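Local coordinates for A-type flavoprotein (Giardia intestinalis, PDB 2Q9U) that probably reduces oxygen at a diiron centre with electrons passed on by FMN, in keeping with its role as an oxygen-scavenging flavodiiron protein, at residues 168-180 / 189-201. Numbering follows the deposited sequence.
With FEO (mu-oxo-diiron), chain G; NO3 (nitrate ion), chain C.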
# COMPACT_ATOMS: atom_id res chain seq x y z
N PHE A 168 11.90 -26.07 -23.95
CA PHE A 168 11.57 -25.74 -22.55
C PHE A 168 12.50 -24.60 -22.17
O PHE A 168 13.70 -24.80 -21.94
CB PHE A 168 11.81 -26.96 -21.64
CG PHE A 168 10.90 -28.12 -21.94
CD1 PHE A 168 9.62 -28.19 -21.39
CD2 PHE A 168 11.34 -29.18 -22.73
CE1 PHE A 168 8.77 -29.27 -21.66
CE2 PHE A 168 10.52 -30.27 -22.99
CZ PHE A 168 9.23 -30.32 -22.46
N SER A 169 11.96 -23.38 -22.18
CA SER A 169 12.84 -22.21 -22.14
C SER A 169 13.08 -21.65 -20.73
O SER A 169 13.79 -20.68 -20.57
CB SER A 169 12.28 -21.10 -23.05
OG SER A 169 10.95 -20.79 -22.65
N ASN A 170 12.42 -22.24 -19.74
CA ASN A 170 12.58 -21.79 -18.34
C ASN A 170 12.19 -20.28 -18.26
O ASN A 170 11.11 -19.92 -18.73
CB ASN A 170 14.00 -22.14 -17.84
CG ASN A 170 14.20 -21.87 -16.37
OD1 ASN A 170 14.91 -20.94 -15.99
ND2 ASN A 170 13.58 -22.69 -15.53
N ASP A 171 13.03 -19.42 -17.69
CA ASP A 171 12.71 -18.00 -17.56
C ASP A 171 12.52 -17.37 -18.94
O ASP A 171 11.69 -16.43 -19.12
CB ASP A 171 13.83 -17.24 -16.83
CG ASP A 171 13.74 -17.32 -15.29
OD1 ASP A 171 12.65 -17.56 -14.70
OD2 ASP A 171 14.80 -17.11 -14.68
N GLY A 172 13.27 -17.87 -19.92
CA GLY A 172 13.10 -17.37 -21.29
C GLY A 172 11.66 -17.42 -21.75
O GLY A 172 10.95 -18.41 -21.52
N PHE A 173 11.22 -16.35 -22.41
CA PHE A 173 9.86 -16.22 -22.96
C PHE A 173 8.79 -16.15 -21.88
O PHE A 173 7.60 -16.25 -22.18
CB PHE A 173 9.52 -17.32 -23.98
CG PHE A 173 10.38 -17.27 -25.22
CD1 PHE A 173 11.62 -17.92 -25.24
CD2 PHE A 173 9.96 -16.54 -26.32
CE1 PHE A 173 12.44 -17.84 -26.39
CE2 PHE A 173 10.77 -16.45 -27.47
CZ PHE A 173 12.01 -17.10 -27.50
N GLY A 174 9.22 -15.94 -20.64
CA GLY A 174 8.30 -15.90 -19.51
C GLY A 174 7.56 -14.59 -19.35
O GLY A 174 7.97 -13.54 -19.88
N GLN A 175 6.46 -14.65 -18.57
CA GLN A 175 5.81 -13.42 -18.10
C GLN A 175 5.25 -13.76 -16.72
O GLN A 175 4.78 -14.88 -16.46
CB GLN A 175 4.66 -12.93 -19.01
CG GLN A 175 4.60 -13.53 -20.44
CD GLN A 175 4.09 -14.98 -20.45
OE1 GLN A 175 3.04 -15.28 -19.88
NE2 GLN A 175 4.82 -15.86 -21.11
N HIS A 176 5.30 -12.76 -15.83
CA HIS A 176 4.69 -12.91 -14.51
C HIS A 176 3.20 -12.67 -14.68
O HIS A 176 2.68 -11.53 -14.65
CB HIS A 176 5.35 -11.97 -13.49
CG HIS A 176 6.75 -12.35 -13.15
ND1 HIS A 176 7.11 -13.61 -12.72
CD2 HIS A 176 7.89 -11.60 -13.14
CE1 HIS A 176 8.41 -13.64 -12.49
NE2 HIS A 176 8.90 -12.43 -12.73
N TYR A 177 2.51 -13.78 -14.97
CA TYR A 177 1.10 -13.72 -15.31
C TYR A 177 0.37 -14.95 -14.74
O TYR A 177 0.62 -16.06 -15.19
CB TYR A 177 0.93 -13.65 -16.84
CG TYR A 177 -0.49 -13.51 -17.35
CD1 TYR A 177 -1.45 -12.77 -16.66
CD2 TYR A 177 -0.88 -14.13 -18.56
CE1 TYR A 177 -2.76 -12.64 -17.16
CE2 TYR A 177 -2.16 -13.99 -19.05
CZ TYR A 177 -3.10 -13.26 -18.36
OH TYR A 177 -4.37 -13.16 -18.88
N ALA A 178 -0.47 -14.74 -13.72
CA ALA A 178 -1.27 -15.83 -13.15
C ALA A 178 -2.58 -15.95 -13.94
O ALA A 178 -3.36 -15.00 -13.97
CB ALA A 178 -1.58 -15.60 -11.62
N THR A 179 -2.83 -17.14 -14.49
CA THR A 179 -4.02 -17.43 -15.30
C THR A 179 -4.25 -18.94 -15.31
O THR A 179 -3.31 -19.71 -15.06
CB THR A 179 -3.92 -16.85 -16.75
OG1 THR A 179 -5.02 -17.32 -17.53
CG2 THR A 179 -2.58 -17.24 -17.44
N SER A 180 -5.48 -19.37 -15.56
CA SER A 180 -5.76 -20.79 -15.70
C SER A 180 -5.42 -21.24 -17.11
O SER A 180 -5.33 -22.45 -17.37
CB SER A 180 -7.23 -21.10 -15.35
OG SER A 180 -8.11 -20.50 -16.29
N VAL A 189 -3.55 -11.84 -26.63
CA VAL A 189 -2.12 -11.90 -26.96
C VAL A 189 -1.44 -10.57 -26.73
O VAL A 189 -0.31 -10.55 -26.25
CB VAL A 189 -1.87 -12.44 -28.40
CG1 VAL A 189 -0.38 -12.36 -28.77
CG2 VAL A 189 -2.31 -13.89 -28.46
N SER A 190 -2.11 -9.45 -27.00
CA SER A 190 -1.49 -8.15 -26.73
C SER A 190 -1.19 -7.95 -25.24
O SER A 190 -0.17 -7.37 -24.89
CB SER A 190 -2.28 -6.96 -27.32
OG SER A 190 -3.57 -6.85 -26.75
N HIS A 191 -2.08 -8.44 -24.37
CA HIS A 191 -1.85 -8.38 -22.94
C HIS A 191 -0.64 -9.25 -22.52
O HIS A 191 0.20 -8.82 -21.73
CB HIS A 191 -3.10 -8.83 -22.15
CG HIS A 191 -2.93 -8.69 -20.67
ND1 HIS A 191 -2.55 -7.50 -20.09
CD2 HIS A 191 -3.06 -9.58 -19.66
CE1 HIS A 191 -2.44 -7.66 -18.78
NE2 HIS A 191 -2.75 -8.91 -18.49
N VAL A 192 -0.56 -10.47 -23.06
CA VAL A 192 0.56 -11.37 -22.78
C VAL A 192 1.86 -10.68 -23.25
O VAL A 192 2.87 -10.70 -22.55
CB VAL A 192 0.40 -12.73 -23.47
CG1 VAL A 192 1.62 -13.67 -23.10
CG2 VAL A 192 -0.93 -13.39 -23.07
N MET A 193 1.81 -10.04 -24.42
CA MET A 193 2.99 -9.38 -24.95
C MET A 193 3.40 -8.21 -24.10
O MET A 193 4.60 -7.98 -23.91
CB MET A 193 2.81 -8.97 -26.42
CG MET A 193 2.87 -10.12 -27.39
SD MET A 193 4.48 -11.01 -27.36
CE MET A 193 5.66 -9.66 -27.59
N HIS A 194 2.42 -7.47 -23.58
CA HIS A 194 2.72 -6.41 -22.61
C HIS A 194 3.53 -6.96 -21.42
O HIS A 194 4.55 -6.39 -21.04
CB HIS A 194 1.42 -5.74 -22.14
CG HIS A 194 1.59 -4.87 -20.94
ND1 HIS A 194 1.84 -3.52 -21.03
CD2 HIS A 194 1.55 -5.16 -19.62
CE1 HIS A 194 1.94 -3.01 -19.81
NE2 HIS A 194 1.78 -3.99 -18.94
N LEU A 195 3.08 -8.07 -20.84
CA LEU A 195 3.77 -8.63 -19.67
C LEU A 195 5.09 -9.28 -20.07
O LEU A 195 6.07 -9.29 -19.28
CB LEU A 195 2.85 -9.62 -18.95
CG LEU A 195 1.62 -8.96 -18.29
CD1 LEU A 195 0.69 -10.06 -17.75
CD2 LEU A 195 2.02 -7.98 -17.15
N PHE A 196 5.13 -9.82 -21.30
CA PHE A 196 6.36 -10.43 -21.86
C PHE A 196 7.43 -9.33 -21.95
O PHE A 196 8.59 -9.54 -21.60
CB PHE A 196 6.02 -11.03 -23.23
CG PHE A 196 7.22 -11.53 -24.02
CD1 PHE A 196 7.98 -10.66 -24.81
CD2 PHE A 196 7.55 -12.89 -24.02
CE1 PHE A 196 9.06 -11.14 -25.57
CE2 PHE A 196 8.61 -13.38 -24.80
CZ PHE A 196 9.36 -12.50 -25.56
N LYS A 197 7.02 -8.15 -22.42
CA LYS A 197 7.91 -6.96 -22.46
C LYS A 197 8.32 -6.47 -21.08
O LYS A 197 9.48 -6.08 -20.85
CB LYS A 197 7.28 -5.81 -23.24
CG LYS A 197 7.22 -6.04 -24.74
CD LYS A 197 6.48 -4.88 -25.42
CE LYS A 197 6.21 -5.14 -26.88
NZ LYS A 197 5.35 -4.07 -27.52
N GLU A 198 7.38 -6.49 -20.13
CA GLU A 198 7.73 -6.06 -18.78
C GLU A 198 8.80 -7.02 -18.20
O GLU A 198 9.74 -6.59 -17.51
CB GLU A 198 6.49 -6.01 -17.87
CG GLU A 198 6.71 -5.22 -16.57
CD GLU A 198 5.49 -5.23 -15.69
OE1 GLU A 198 5.09 -6.33 -15.26
OE2 GLU A 198 4.92 -4.15 -15.44
N TYR A 199 8.62 -8.31 -18.46
CA TYR A 199 9.59 -9.31 -17.96
C TYR A 199 10.98 -9.07 -18.59
O TYR A 199 12.01 -9.05 -17.89
CB TYR A 199 9.10 -10.72 -18.27
CG TYR A 199 9.93 -11.76 -17.60
CD1 TYR A 199 11.13 -12.22 -18.17
CD2 TYR A 199 9.51 -12.32 -16.37
CE1 TYR A 199 11.91 -13.21 -17.54
CE2 TYR A 199 10.27 -13.31 -15.74
CZ TYR A 199 11.47 -13.74 -16.33
OH TYR A 199 12.20 -14.71 -15.67
N THR A 200 10.99 -8.88 -19.90
CA THR A 200 12.24 -8.60 -20.63
C THR A 200 12.97 -7.38 -20.06
O THR A 200 14.18 -7.44 -19.75
CB THR A 200 11.97 -8.36 -22.12
OG1 THR A 200 11.21 -9.45 -22.63
CG2 THR A 200 13.30 -8.28 -22.87
N ALA A 201 12.23 -6.28 -19.92
CA ALA A 201 12.77 -5.03 -19.40
C ALA A 201 13.37 -5.19 -18.01
O ALA A 201 14.47 -4.67 -17.74
CB ALA A 201 11.62 -3.93 -19.39
FE1 FEO G . 12.09 -17.47 -12.75
FE2 FEO G . 15.45 -16.67 -12.79
O FEO G . 13.79 -17.63 -12.05
N NO3 C . 12.88 -14.47 -12.47
O1 NO3 C . 12.43 -13.24 -12.04
O2 NO3 C . 11.95 -15.42 -12.81
O3 NO3 C . 14.22 -14.76 -12.61
O HOH W 1 10.00 -12.25 -21.44
O HOH W 2 5.91 -10.06 -16.61
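Tyr199 and Asp171 meet beside the diiron centre, a worked case of a helix lending a second shell to a metal ligand. Asp171 bridges the irons, OD1 on FE1 and OD2 on FE2, 2.0 Å each, and Tyr199 OH comes within 3.0 Å of Asp171 OD1. The same hydroxyl lies near a nitrate, probably from the crystallisation liquor, that also spans both irons. Pointing CG away from its backbone N (chi1 -170°) sends the tyrosine ring across the loop, the Gly174 carbonyl carbon over one face, toward its rim. Tyr199 CD2 and CE2 lie over one face of His176, whose NE2 is 3.4 Å from Tyr199 CE2, the rings oblique at 55°; its ND1 is hydrogen-bonded to Ser39 OG.

Further out, Phe173 and Phe196 lie side by side, Phe173 CD2 3.8 Å from Phe196 CE2. Gln175 CB and CG run along Leu195 and Phe196, while NE2 bonds to Phe173 O and OE1 takes Val232 N. Leu195 CD1 packs 3.6 Å from Tyr177 CD1. His191, NE2 hydrogen-bonded to Glu37 OE1, directs its edge at Tyr177's face, offset. Two waters bridge backbone atoms: Gly174 O to Phe196 O, His176 N to Leu195 O.

In this metallo-β-lactamase-like domain, the loop leaving strand 166-170 thus crosses helix 189-204, with strand 225-228 and helix 236-250 around Phe173.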